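Local atomic coordinates of endoribonuclease L-PSP/chorismate mutase-like domain-containing protein (Shewanella oneidensis, PDB entry 2OTM), a protein that is of uncharacterised function but belongs to the YjgF/chorismate mutase-like family and is a putative endoribonuclease that assembles from three subunits. Residues 54-58 with 100-106; 68-73 with 145-149; 109-114 with 132-136. All coordinates share one frame; numbering follows the deposited sequence. Where two conformers were deposited one is given.

Interactions 2 and 3 set helices 62-84 and 109-124 on the sheet of one YjgF-like chain, and interaction 1 ties two loops together at one end of it. Interactions 1 and 2 meet at Leu145, whose O accepts a probable hydrogen bond from Asn101 N at 3.0 Å and whose CD1 packs on the loop 54-58. Interaction 3 borders interaction 1 where Val102 CG2 lies 3.4 Å from Thr136 CG2, and interaction 2 where Cys69 CB lies 3.4 Å from Ala112 O. The acetate is held in interaction 3 by Arg132, on which the second subunit also packs, consistent with the inter-subunit pocket of RidA-type relatives, where an arginine holds the substrate carboxylate.

Interaction 1 of 3, residues 54-58 with 100-106; sequences GQLGA and LNVHQSC
Two straight backbone hydrogen bonds join Leu56 to the loop 100-106: Leu56 N donates to Asn101 O at 2.7 Å, and His103 N donates to Leu56 O at 2.8 Å. Together they form a single beta bridge between Leu56 and Val102. Gly57 follows with a positive phi of 90°; a CB here would strike Cys106 CB, so glycine suits the place.

A third bond is made by side chains. Gln55 holds its CG anti to the backbone N (chi1 -175°) and stays extended, which carries its amide across the opposite backbone. There NE2 reaches Asn101 OD1 at 2.9 Å. The two amides stand almost perpendicular, 87° apart, and the N-H comes from above the Asn101 carbonyl plane. Gln55 OE1 turns to the edge of the His103 ring, 3.3 Å from CD2. A leucine in place of Gln55 would probably leave Asn101 OD1 without this donor and the His103 edge without its oxygen neighbour.

The His103 ring is also tied within its own type I turn, where ND1 accepts from Ser105 N at 3.1 Å and shares a hydrogen bond with Ser105 OG.

Apolar packing is the task of Leu56. Its CB lies beside Val102 CG2, the two side chains pointing the same way, while CD2 meets Cys106 SG at 4.0 Å.

The bridge thus binds the loop leading into helix 62-84 to the loop between strand 92-100 and helix 109-124. Leu56 rests on His109 and Ala112 of that helix, and Val102 packs on Val139 of the second subunit.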
ATOM      1  N   GLY B  54       0.910  19.478  -9.076  1.00 18.85           N
ATOM      2  CA  GLY B  54       1.650  19.220 -10.269  1.00 21.27           C
ATOM      3  C   GLY B  54       2.537  18.003 -10.080  1.00 20.90           C
ATOM      4  O   GLY B  54       2.247  17.149  -9.267  1.00 21.03           O
ATOM      5  N   GLN B  55       3.641  17.968 -10.822  1.00 19.66           N
ATOM      6  CA  GLN B  55       4.446  16.779 -10.956  1.00 18.89           C
ATOM      7  C   GLN B  55       5.919  17.077 -10.682  1.00 18.07           C
ATOM      8  O   GLN B  55       6.472  18.073 -11.181  1.00 19.34           O
ATOM      9  CB  GLN B  55       4.305  16.300 -12.381  1.00 19.26           C
ATOM     10  CG  GLN B  55       4.987  15.001 -12.696  1.00 22.12           C
ATOM     11  CD  GLN B  55       4.678  14.569 -14.116  1.00 25.62           C
ATOM     12  OE1 GLN B  55       5.150  15.172 -15.059  1.00 24.71           O
ATOM     13  NE2 GLN B  55       3.887  13.549 -14.266  1.00 21.19           N
ATOM     14  N   LEU B  56       6.559  16.193  -9.930  1.00 17.52           N
ATOM     15  CA  LEU B  56       7.995  16.311  -9.634  1.00 18.41           C
ATOM     16  C   LEU B  56       8.827  16.173 -10.888  1.00 18.66           C
ATOM     17  O   LEU B  56       8.650  15.240 -11.679  1.00 19.61           O
ATOM     18  CB  LEU B  56       8.419  15.210  -8.658  1.00 17.97           C
ATOM     19  CG  LEU B  56       9.697  15.477  -7.898  1.00 22.93           C
ATOM     20  CD1 LEU B  56       9.451  16.668  -6.945  1.00 18.64           C
ATOM     21  CD2 LEU B  56      10.160  14.182  -7.156  1.00 18.27           C
ATOM     22  N   GLY B  57       9.750  17.105 -11.090  1.00 18.15           N
ATOM     23  CA  GLY B  57      10.584  17.102 -12.265  1.00 17.90           C
ATOM     24  C   GLY B  57      10.031  17.885 -13.438  1.00 20.22           C
ATOM     25  O   GLY B  57      10.768  18.217 -14.371  1.00 22.41           O
ATOM     26  N   ALA B  58       8.734  18.169 -13.423  1.00 21.08           N
ATOM     27  CA  ALA B  58       8.108  18.971 -14.465  1.00 21.13           C
ATOM     28  C   ALA B  58       7.692  20.360 -13.919  1.00 21.16           C
ATOM     29  O   ALA B  58       8.066  21.402 -14.472  1.00 21.74           O
ATOM     30  CB  ALA B  58       6.871  18.195 -15.061  1.00 19.52           C
ATOM     31  N   LEU B 100       3.845  10.123  -4.815  1.00 17.71           N
ATOM     32  CA  LEU B 100       4.189  11.335  -5.554  1.00 17.11           C
ATOM     33  C   LEU B 100       3.812  11.212  -6.996  1.00 18.28           C
ATOM     34  O   LEU B 100       3.866  10.129  -7.562  1.00 18.76           O
ATOM     35  CB  LEU B 100       5.696  11.631  -5.457  1.00 17.40           C
ATOM     36  CG  LEU B 100       6.208  11.986  -4.045  1.00 22.26           C
ATOM     37  CD1 LEU B 100       6.858  10.806  -3.366  1.00 31.01           C
ATOM     38  CD2 LEU B 100       7.175  13.146  -4.072  1.00 29.02           C
ATOM     39  N   ASN B 101       3.489  12.341  -7.622  1.00 17.91           N
ATOM     40  CA  ASN B 101       3.375  12.384  -9.080  1.00 19.39           C
ATOM     41  C   ASN B 101       4.728  12.839  -9.611  1.00 19.00           C
ATOM     42  O   ASN B 101       5.187  13.930  -9.243  1.00 18.63           O
ATOM     43  CB  ASN B 101       2.289  13.373  -9.517  1.00 17.92           C
ATOM     44  CG  ASN B 101       2.026  13.312 -11.009  1.00 20.26           C
ATOM     45  OD1 ASN B 101       2.709  12.581 -11.751  1.00 20.28           O
ATOM     46  ND2 ASN B 101       1.057  14.083 -11.462  1.00 23.25           N
ATOM     47  N   VAL B 102       5.378  11.981 -10.428  1.00 19.32           N
ATOM     48  CA  VAL B 102       6.783  12.171 -10.814  1.00 18.38           C
ATOM     49  C   VAL B 102       6.903  12.020 -12.334  1.00 20.05           C
ATOM     50  O   VAL B 102       6.375  11.088 -12.934  1.00 19.22           O
ATOM     51  CB  VAL B 102       7.720  11.149 -10.065  1.00 17.84           C
ATOM     52  CG1 VAL B 102       9.193  11.377 -10.410  1.00 17.19           C
ATOM     53  CG2 VAL B 102       7.516  11.257  -8.557  1.00 13.40           C
ATOM     54  N   HIS B 103       7.593  12.977 -12.946  1.00 19.83           N
ATOM     55  CA  HIS B 103       7.875  12.928 -14.373  1.00 22.31           C
ATOM     56  C   HIS B 103       8.952  11.870 -14.682  1.00 21.63           C
ATOM     57  O   HIS B 103       9.828  11.635 -13.884  1.00 20.56           O
ATOM     58  CB  HIS B 103       8.386  14.282 -14.796  1.00 22.61           C
ATOM     59  CG  HIS B 103       8.503  14.421 -16.268  1.00 24.15           C
ATOM     60  ND1 HIS B 103       9.692  14.240 -16.932  1.00 29.16           N
ATOM     61  CD2 HIS B 103       7.568  14.671 -17.212  1.00 28.75           C
ATOM     62  CE1 HIS B 103       9.494  14.412 -18.227  1.00 34.94           C
ATOM     63  NE2 HIS B 103       8.214  14.676 -18.426  1.00 27.61           N
ATOM     64  N   GLN B 104       8.885  11.259 -15.854  1.00 25.01           N
ATOM     65  CA  GLN B 104       9.838  10.209 -16.243  0.50 27.12           C
ATOM     66  C   GLN B 104      11.302  10.627 -16.132  1.00 28.31           C
ATOM     67  O   GLN B 104      12.170   9.811 -15.859  1.00 30.81           O
ATOM     68  CB  GLN B 104       9.558   9.744 -17.678  0.50 29.57           C
ATOM     69  CG  GLN B 104       9.564  10.861 -18.709  0.50 29.26           C
ATOM     70  N   SER B 105      11.580  11.896 -16.354  1.00 29.15           N
ATOM     71  CA  SER B 105      12.968  12.405 -16.311  1.00 29.70           C
ATOM     72  C   SER B 105      13.571  12.480 -14.900  1.00 30.84           C
ATOM     73  O   SER B 105      14.719  12.898 -14.740  1.00 30.91           O
ATOM     74  CB  SER B 105      13.005  13.810 -16.917  1.00 29.42           C
ATOM     75  OG  SER B 105      12.265  14.740 -16.115  1.00 29.12           O
ATOM     76  N   CYS B 106      12.794  12.122 -13.873  1.00 28.58           N
ATOM     77  CA  CYS B 106      13.208  12.288 -12.485  1.00 27.30           C
ATOM     78  C   CYS B 106      13.077  10.972 -11.689  1.00 27.19           C
ATOM     79  O   CYS B 106      11.994  10.435 -11.588  1.00 29.01           O
ATOM     80  CB  CYS B 106      12.359  13.385 -11.858  1.00 24.38           C
ATOM     81  SG  CYS B 106      12.731  13.675 -10.137  1.00 28.94           S
TER

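Interaction 2 of 3, residues 68-73 with 145-149; sequences ACRLAT and LCLVY
Leu145 meets the helix through one methyl: its CD2 lies 3.8 Å from Ala68 CB. CG stands anti to the backbone N (chi1 173°), and the branch beyond it brings CD2 to the small residue. Strand 146-149 then runs over helix 68-73 at 42° between their N-to-C directions, the short axes approaching to 7.8 Å.

Cys146 sends its thiol into the angle between Ala68, Cys69 and Ala72. With chi1 at 67°, SG sits between the backbone N and the carbonyl carbon of its own residue. It comes 3.6 Å from Ala68 O, and Ala68 CB lies 3.9 Å and Ala72 CB 4.0 Å from Cys146 SG. Cys69 SG is 4.1 Å from Cys146 SG, twice the length of a disulfide, so the two are packed thiols rather than a bonded pair. A compact sulfur suits a place where the strand passes this close to the helix backbone.

Leu147 turns its side chain from the helix, as expected of alternation along a strand, and packs on Phe43.

Val148 faces the helix again and spreads its two branches over the next turn. CG2 approaches Ala72 CB to 3.7 Å, and CG1 lies against Thr73 OG1. That hydroxyl would be costly to bury against a valine, but it donates back to Cys69 O at 2.7 Å. Cys69 O also accepts from Thr73 N, the two donors arriving from opposite faces of its carbonyl plane.

The contact between helix and sheet therefore rests on dispersion and shape: alanines allow a close approach, sulfur and branched methyls fill the interface, and its buried hydroxyl is satisfied within the helix.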
ATOM      1  N   ALA B  68       7.276  19.725   0.037  1.00 18.68           N
ATOM      2  CA  ALA B  68       5.899  19.269  -0.063  1.00 18.97           C
ATOM      3  C   ALA B  68       5.620  18.074   0.831  1.00 19.80           C
ATOM      4  O   ALA B  68       4.612  18.026   1.517  1.00 21.57           O
ATOM      5  CB  ALA B  68       5.567  18.913  -1.494  1.00 16.55           C
ATOM      6  N   CYS B  69       6.525  17.109   0.842  1.00 20.19           N
ATOM      7  CA  CYS B  69       6.336  15.928   1.687  1.00 19.96           C
ATOM      8  C   CYS B  69       6.448  16.258   3.153  1.00 20.05           C
ATOM      9  O   CYS B  69       5.784  15.627   4.002  1.00 21.20           O
ATOM     10  CB  CYS B  69       7.323  14.856   1.319  1.00 18.68           C
ATOM     11  SG  CYS B  69       7.016  14.155  -0.340  1.00 24.22           S
ATOM     12  N   ARG B  70       7.287  17.238   3.458  1.00 20.17           N
ATOM     13  CA  ARG B  70       7.388  17.755   4.828  1.00 19.50           C
ATOM     14  C   ARG B  70       6.047  18.371   5.251  1.00 21.12           C
ATOM     15  O   ARG B  70       5.556  18.108   6.357  1.00 21.09           O
ATOM     16  CB  ARG B  70       8.542  18.759   4.922  1.00 20.01           C
ATOM     17  CG  ARG B  70       8.799  19.357   6.299  1.00 20.85           C
ATOM     18  CD  ARG B  70      10.007  20.315   6.255  1.00 25.83           C
ATOM     19  NE  ARG B  70      10.188  21.070   7.515  1.00 26.73           N
ATOM     20  CZ  ARG B  70      10.918  20.672   8.565  1.00 34.42           C
ATOM     21  NH1 ARG B  70      11.557  19.518   8.568  1.00 29.19           N
ATOM     22  NH2 ARG B  70      11.008  21.440   9.635  1.00 34.03           N
ATOM     23  N   LEU B  71       5.447  19.194   4.396  1.00 19.39           N
ATOM     24  CA  LEU B  71       4.189  19.852   4.727  1.00 20.31           C
ATOM     25  C   LEU B  71       3.037  18.842   4.843  1.00 20.06           C
ATOM     26  O   LEU B  71       2.206  18.942   5.751  1.00 22.74           O
ATOM     27  CB  LEU B  71       3.861  20.937   3.707  1.00 20.95           C
ATOM     28  CG  LEU B  71       2.659  21.826   3.954  1.00 18.60           C
ATOM     29  CD1 LEU B  71       2.661  22.475   5.358  1.00 20.09           C
ATOM     30  CD2 LEU B  71       2.553  22.848   2.808  1.00 18.27           C
ATOM     31  N   ALA B  72       2.966  17.882   3.923  1.00 18.53           N
ATOM     32  CA  ALA B  72       1.958  16.801   4.033  1.00 17.46           C
ATOM     33  C   ALA B  72       2.103  16.022   5.338  1.00 18.67           C
ATOM     34  O   ALA B  72       1.107  15.623   5.973  1.00 20.68           O
ATOM     35  CB  ALA B  72       2.082  15.851   2.813  1.00 15.64           C
ATOM     36  N   THR B  73       3.350  15.819   5.757  1.00 20.50           N
ATOM     37  CA  THR B  73       3.627  15.078   6.995  1.00 19.06           C
ATOM     38  C   THR B  73       3.247  15.936   8.212  1.00 20.39           C
ATOM     39  O   THR B  73       2.732  15.428   9.197  1.00 21.81           O
ATOM     40  CB  THR B  73       5.077  14.622   7.059  1.00 20.25           C
ATOM     41  OG1 THR B  73       5.351  13.765   5.926  1.00 17.27           O
ATOM     42  CG2 THR B  73       5.324  13.858   8.346  1.00 20.57           C
ATOM     43  N   LEU B 145       0.825  17.238  -5.599  1.00 19.54           N
ATOM     44  CA  LEU B 145       2.132  16.662  -5.888  1.00 17.46           C
ATOM     45  C   LEU B 145       2.365  15.388  -5.079  1.00 20.08           C
ATOM     46  O   LEU B 145       3.033  14.466  -5.546  1.00 19.57           O
ATOM     47  CB  LEU B 145       3.219  17.666  -5.590  1.00 19.54           C
ATOM     48  CG  LEU B 145       4.655  17.188  -5.679  1.00 17.63           C
ATOM     49  CD1 LEU B 145       4.984  16.791  -7.125  1.00 18.72           C
ATOM     50  CD2 LEU B 145       5.481  18.343  -5.200  1.00 17.37           C
ATOM     51  N   CYS B 146       1.804  15.328  -3.873  1.00 20.38           N
ATOM     52  CA  CYS B 146       2.059  14.201  -3.017  1.00 21.21           C
ATOM     53  C   CYS B 146       0.935  13.902  -2.053  1.00 22.41           C
ATOM     54  O   CYS B 146       0.046  14.730  -1.808  1.00 21.54           O
ATOM     55  CB  CYS B 146       3.353  14.418  -2.228  1.00 20.25           C
ATOM     56  SG  CYS B 146       3.305  15.768  -0.999  1.00 25.20           S
ATOM     57  N   LEU B 147       1.002  12.700  -1.515  1.00 20.09           N
ATOM     58  CA  LEU B 147       0.087  12.252  -0.480  1.00 20.34           C
ATOM     59  C   LEU B 147       0.881  11.429   0.526  1.00 19.37           C
ATOM     60  O   LEU B 147       1.699  10.567   0.134  1.00 21.78           O
ATOM     61  CB  LEU B 147      -0.990  11.421  -1.176  1.00 23.27           C
ATOM     62  CG  LEU B 147      -2.408  11.162  -0.731  1.00 33.22           C
ATOM     63  CD1 LEU B 147      -3.176  12.415  -0.372  1.00 30.59           C
ATOM     64  CD2 LEU B 147      -3.080  10.411  -1.902  1.00 31.05           C
ATOM     65  N   VAL B 148       0.597  11.618   1.814  1.00 19.83           N
ATOM     66  CA  VAL B 148       1.319  10.930   2.867  1.00 19.62           C
ATOM     67  C   VAL B 148       0.323  10.211   3.772  1.00 19.91           C
ATOM     68  O   VAL B 148      -0.755  10.741   4.073  1.00 20.20           O
ATOM     69  CB  VAL B 148       2.196  11.960   3.678  1.00 21.42           C
ATOM     70  CG1 VAL B 148       2.636  11.406   4.997  1.00 28.26           C
ATOM     71  CG2 VAL B 148       3.400  12.408   2.812  1.00 24.15           C
ATOM     72  N   TYR B 149       0.697   9.001   4.191  1.00 19.11           N
ATOM     73  CA  TYR B 149      -0.053   8.195   5.131  1.00 19.38           C
ATOM     74  C   TYR B 149       0.898   7.772   6.245  1.00 20.36           C
ATOM     75  O   TYR B 149       2.011   7.318   5.983  1.00 19.95           O
ATOM     76  CB  TYR B 149      -0.575   6.919   4.469  1.00 19.40           C
ATOM     77  CG  TYR B 149      -1.529   7.138   3.336  1.00 19.30           C
ATOM     78  CD1 TYR B 149      -1.085   7.502   2.070  1.00 22.11           C
ATOM     79  CD2 TYR B 149      -2.883   6.913   3.510  1.00 20.84           C
ATOM     80  CE1 TYR B 149      -1.988   7.693   1.018  1.00 26.85           C
ATOM     81  CE2 TYR B 149      -3.807   7.112   2.465  1.00 19.71           C
ATOM     82  CZ  TYR B 149      -3.340   7.507   1.220  1.00 23.14           C
ATOM     83  OH  TYR B 149      -4.251   7.663   0.205  1.00 21.40           O
TER

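Interaction 3 of 3, residues 109-114 with 132-136; sequences HPKALD and RMIWT. With ACT (acetate ion), chain I.
Arg132 holds an acetate ion, probably from the crystallisation liquor, in a nearly straight two-pronged grip: Arg132 NE donates to acetate O at 3.0 Å and NH2 to OXT at 2.8 Å. An extended chain from CG to NE brings the guanidinium alongside the helix. There NH1 forms a salt bridge with Asp114 OD1 at 2.9 Å, meeting it from above the carboxylate plane, and NH2 also donates to Pro110 O. Leu113 CD2 covers one face of the guanidinium, 3.6 Å from NE. Bonded to Asp114 and Pro110 and covered on one face by Leu113, the guanidinium is probably restrained from turning, with NE and NH2 directed at the acetate.

Ile134 CD1 packs between Leu113 CD2, at 3.7 Å, and His109 CD2. Thr136 puts CG2 over one face of the His109 ring, a CH-pi contact 3.7 Å from the centroid, while Pro110 CD covers the opposite face. The Thr136 hydroxyl bonds to Val139 O of the second subunit.

The contact joins helix 109-124 to strand 131-136 within a beta-alpha-beta unit that begins with strand 92-100, which pairs with this strand in parallel. The second subunit adjoins the acetate-binding residue, its Tyr27 packing on Arg132.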
ATOM      1  N   HIS B 109      12.735  10.940  -6.465  1.00 24.43           N
ATOM      2  CA  HIS B 109      11.618  11.035  -5.551  1.00 23.85           C
ATOM      3  C   HIS B 109      11.896  10.481  -4.181  1.00 23.65           C
ATOM      4  O   HIS B 109      11.317  10.936  -3.225  1.00 25.90           O
ATOM      5  CB  HIS B 109      10.299  10.483  -6.168  1.00 27.13           C
ATOM      6  CG  HIS B 109      10.382   9.082  -6.695  1.00 18.88           C
ATOM      7  ND1 HIS B 109      11.211   8.726  -7.737  1.00 20.35           N
ATOM      8  CD2 HIS B 109       9.726   7.959  -6.331  1.00 24.06           C
ATOM      9  CE1 HIS B 109      11.082   7.433  -7.972  1.00 23.98           C
ATOM     10  NE2 HIS B 109      10.190   6.948  -7.124  1.00 20.99           N
ATOM     11  N   PRO B 110      12.774   9.464  -4.049  1.00 20.85           N
ATOM     12  CA  PRO B 110      13.076   9.122  -2.658  1.00 20.61           C
ATOM     13  C   PRO B 110      13.629  10.295  -1.842  1.00 21.13           C
ATOM     14  O   PRO B 110      13.427  10.360  -0.662  1.00 21.92           O
ATOM     15  CB  PRO B 110      14.121   7.998  -2.799  1.00 21.14           C
ATOM     16  CG  PRO B 110      13.781   7.401  -4.147  1.00 21.42           C
ATOM     17  CD  PRO B 110      13.441   8.557  -4.999  1.00 20.96           C
ATOM     18  N   LYS B 111      14.361  11.199  -2.485  1.00 21.79           N
ATOM     19  CA  LYS B 111      14.891  12.362  -1.798  1.00 23.72           C
ATOM     20  C   LYS B 111      13.769  13.306  -1.404  1.00 22.43           C
ATOM     21  O   LYS B 111      13.818  13.862  -0.324  1.00 24.30           O
ATOM     22  CB  LYS B 111      15.893  13.111  -2.677  1.00 22.48           C
ATOM     23  CG  LYS B 111      17.136  12.319  -2.988  1.00 28.51           C
ATOM     24  N   ALA B 112      12.733  13.421  -2.242  1.00 20.02           N
ATOM     25  CA  ALA B 112      11.545  14.188  -1.900  1.00 20.04           C
ATOM     26  C   ALA B 112      10.833  13.593  -0.698  1.00 19.82           C
ATOM     27  O   ALA B 112      10.496  14.310   0.228  1.00 20.11           O
ATOM     28  CB  ALA B 112      10.558  14.295  -3.099  1.00 19.22           C
ATOM     29  N   LEU B 113      10.645  12.275  -0.689  1.00 20.75           N
ATOM     30  CA  LEU B 113       9.982  11.621   0.432  1.00 19.40           C
ATOM     31  C   LEU B 113      10.754  11.700   1.744  1.00 20.17           C
ATOM     32  O   LEU B 113      10.168  11.591   2.833  1.00 21.06           O
ATOM     33  CB  LEU B 113       9.602  10.171   0.097  1.00 18.74           C
ATOM     34  CG  LEU B 113       8.606   9.526   1.072  1.00 21.77           C
ATOM     35  CD1 LEU B 113       7.320  10.314   1.238  1.00 19.20           C
ATOM     36  CD2 LEU B 113       8.340   8.067   0.724  1.00 19.63           C
ATOM     37  N   ASP B 114      12.061  11.925   1.663  1.00 21.35           N
ATOM     38  CA  ASP B 114      12.847  12.234   2.856  1.00 22.01           C
ATOM     39  C   ASP B 114      12.346  13.478   3.568  1.00 21.14           C
ATOM     40  O   ASP B 114      12.639  13.643   4.732  1.00 22.63           O
ATOM     41  CB  ASP B 114      14.341  12.413   2.530  1.00 24.20           C
ATOM     42  CG  ASP B 114      15.077  11.095   2.353  1.00 34.49           C
ATOM     43  OD1 ASP B 114      14.594  10.045   2.848  1.00 30.22           O
ATOM     44  OD2 ASP B 114      16.147  11.130   1.697  1.00 30.82           O
ATOM     45  N   ARG B 132       9.303   2.357   5.371  1.00 18.99           N
ATOM     46  CA  ARG B 132       8.506   3.151   4.459  1.00 18.71           C
ATOM     47  C   ARG B 132       8.284   2.486   3.121  1.00 20.00           C
ATOM     48  O   ARG B 132       9.057   1.575   2.724  1.00 19.46           O
ATOM     49  CB  ARG B 132       9.097   4.568   4.300  1.00 21.70           C
ATOM     50  CG  ARG B 132      10.014   4.791   3.134  1.00 19.52           C
ATOM     51  CD  ARG B 132      10.496   6.247   3.131  1.00 21.14           C
ATOM     52  NE  ARG B 132      11.333   6.463   1.974  1.00 20.03           N
ATOM     53  CZ  ARG B 132      12.122   7.509   1.766  1.00 20.28           C
ATOM     54  NH1 ARG B 132      12.200   8.503   2.633  1.00 19.88           N
ATOM     55  NH2 ARG B 132      12.822   7.549   0.651  1.00 21.85           N
HETATM   56  N   MSE B 133       7.181   2.909   2.495  1.00 19.23           N
HETATM   57  CA  MSE B 133       6.827   2.547   1.123  1.00 19.81           C
HETATM   58  C   MSE B 133       6.759   3.812   0.307  1.00 19.05           C
HETATM   59  O   MSE B 133       6.388   4.895   0.792  1.00 18.65           O
HETATM   60  CB  MSE B 133       5.454   1.849   1.065  1.00 18.25           C
HETATM   61  CG  MSE B 133       5.311   0.652   1.951  1.00 22.78           C
HETATM   62 SE   MSE B 133       3.654  -0.365   1.492  0.75 22.45          SE
HETATM   63  CE  MSE B 133       4.152  -1.243  -0.141  1.00 19.37           C
ATOM     64  N   ILE B 134       7.099   3.693  -0.970  1.00 17.82           N
ATOM     65  CA  ILE B 134       7.038   4.845  -1.840  1.00 17.68           C
ATOM     66  C   ILE B 134       6.405   4.397  -3.154  1.00 19.10           C
ATOM     67  O   ILE B 134       6.669   3.285  -3.631  1.00 17.32           O
ATOM     68  CB  ILE B 134       8.445   5.432  -2.100  1.00 18.29           C
ATOM     69  CG1 ILE B 134       8.306   6.760  -2.816  1.00 20.06           C
ATOM     70  CG2 ILE B 134       9.295   4.424  -2.949  1.00 16.16           C
ATOM     71  CD1 ILE B 134       9.579   7.654  -2.775  1.00 23.09           C
ATOM     72  N   TRP B 135       5.526   5.244  -3.700  1.00 18.77           N
ATOM     73  CA  TRP B 135       4.917   4.982  -5.014  1.00 18.60           C
ATOM     74  C   TRP B 135       4.909   6.264  -5.839  1.00 17.87           C
ATOM     75  O   TRP B 135       4.928   7.351  -5.288  1.00 17.95           O
ATOM     76  CB  TRP B 135       3.439   4.555  -4.911  1.00 18.47           C
ATOM     77  CG  TRP B 135       3.129   3.290  -4.156  1.00 20.81           C
ATOM     78  CD1 TRP B 135       3.181   1.999  -4.597  1.00 19.11           C
ATOM     79  CD2 TRP B 135       2.695   3.237  -2.811  1.00 22.90           C
ATOM     80  NE1 TRP B 135       2.773   1.125  -3.595  1.00 20.25           N
ATOM     81  CE2 TRP B 135       2.481   1.869  -2.483  1.00 22.10           C
ATOM     82  CE3 TRP B 135       2.468   4.214  -1.847  1.00 20.88           C
ATOM     83  CZ2 TRP B 135       2.017   1.476  -1.252  1.00 24.48           C
ATOM     84  CZ3 TRP B 135       2.013   3.824  -0.620  1.00 24.19           C
ATOM     85  CH2 TRP B 135       1.799   2.458  -0.324  1.00 25.82           C
ATOM     86  N   THR B 136       4.913   6.099  -7.164  1.00 16.83           N
ATOM     87  CA  THR B 136       4.569   7.169  -8.030  1.00 16.73           C
ATOM     88  C   THR B 136       3.265   6.814  -8.706  1.00 17.16           C
ATOM     89  O   THR B 136       3.067   5.667  -9.157  1.00 17.28           O
ATOM     90  CB  THR B 136       5.670   7.474  -9.079  1.00 16.88           C
ATOM     91  OG1 THR B 136       5.901   6.313  -9.878  1.00 18.58           O
ATOM     92  CG2 THR B 136       6.973   7.874  -8.368  1.00 16.28           C
TER
HETATM   93  C   ACT I 155      12.371   4.250  -0.878  1.00 22.85           C
HETATM   94  O   ACT I 155      11.522   4.171   0.074  1.00 19.41           O
HETATM   95  OXT ACT I 155      12.871   5.383  -1.131  1.00 21.37           O
HETATM   96  CH3 ACT I 155      12.798   3.066  -1.704  1.00 17.70           C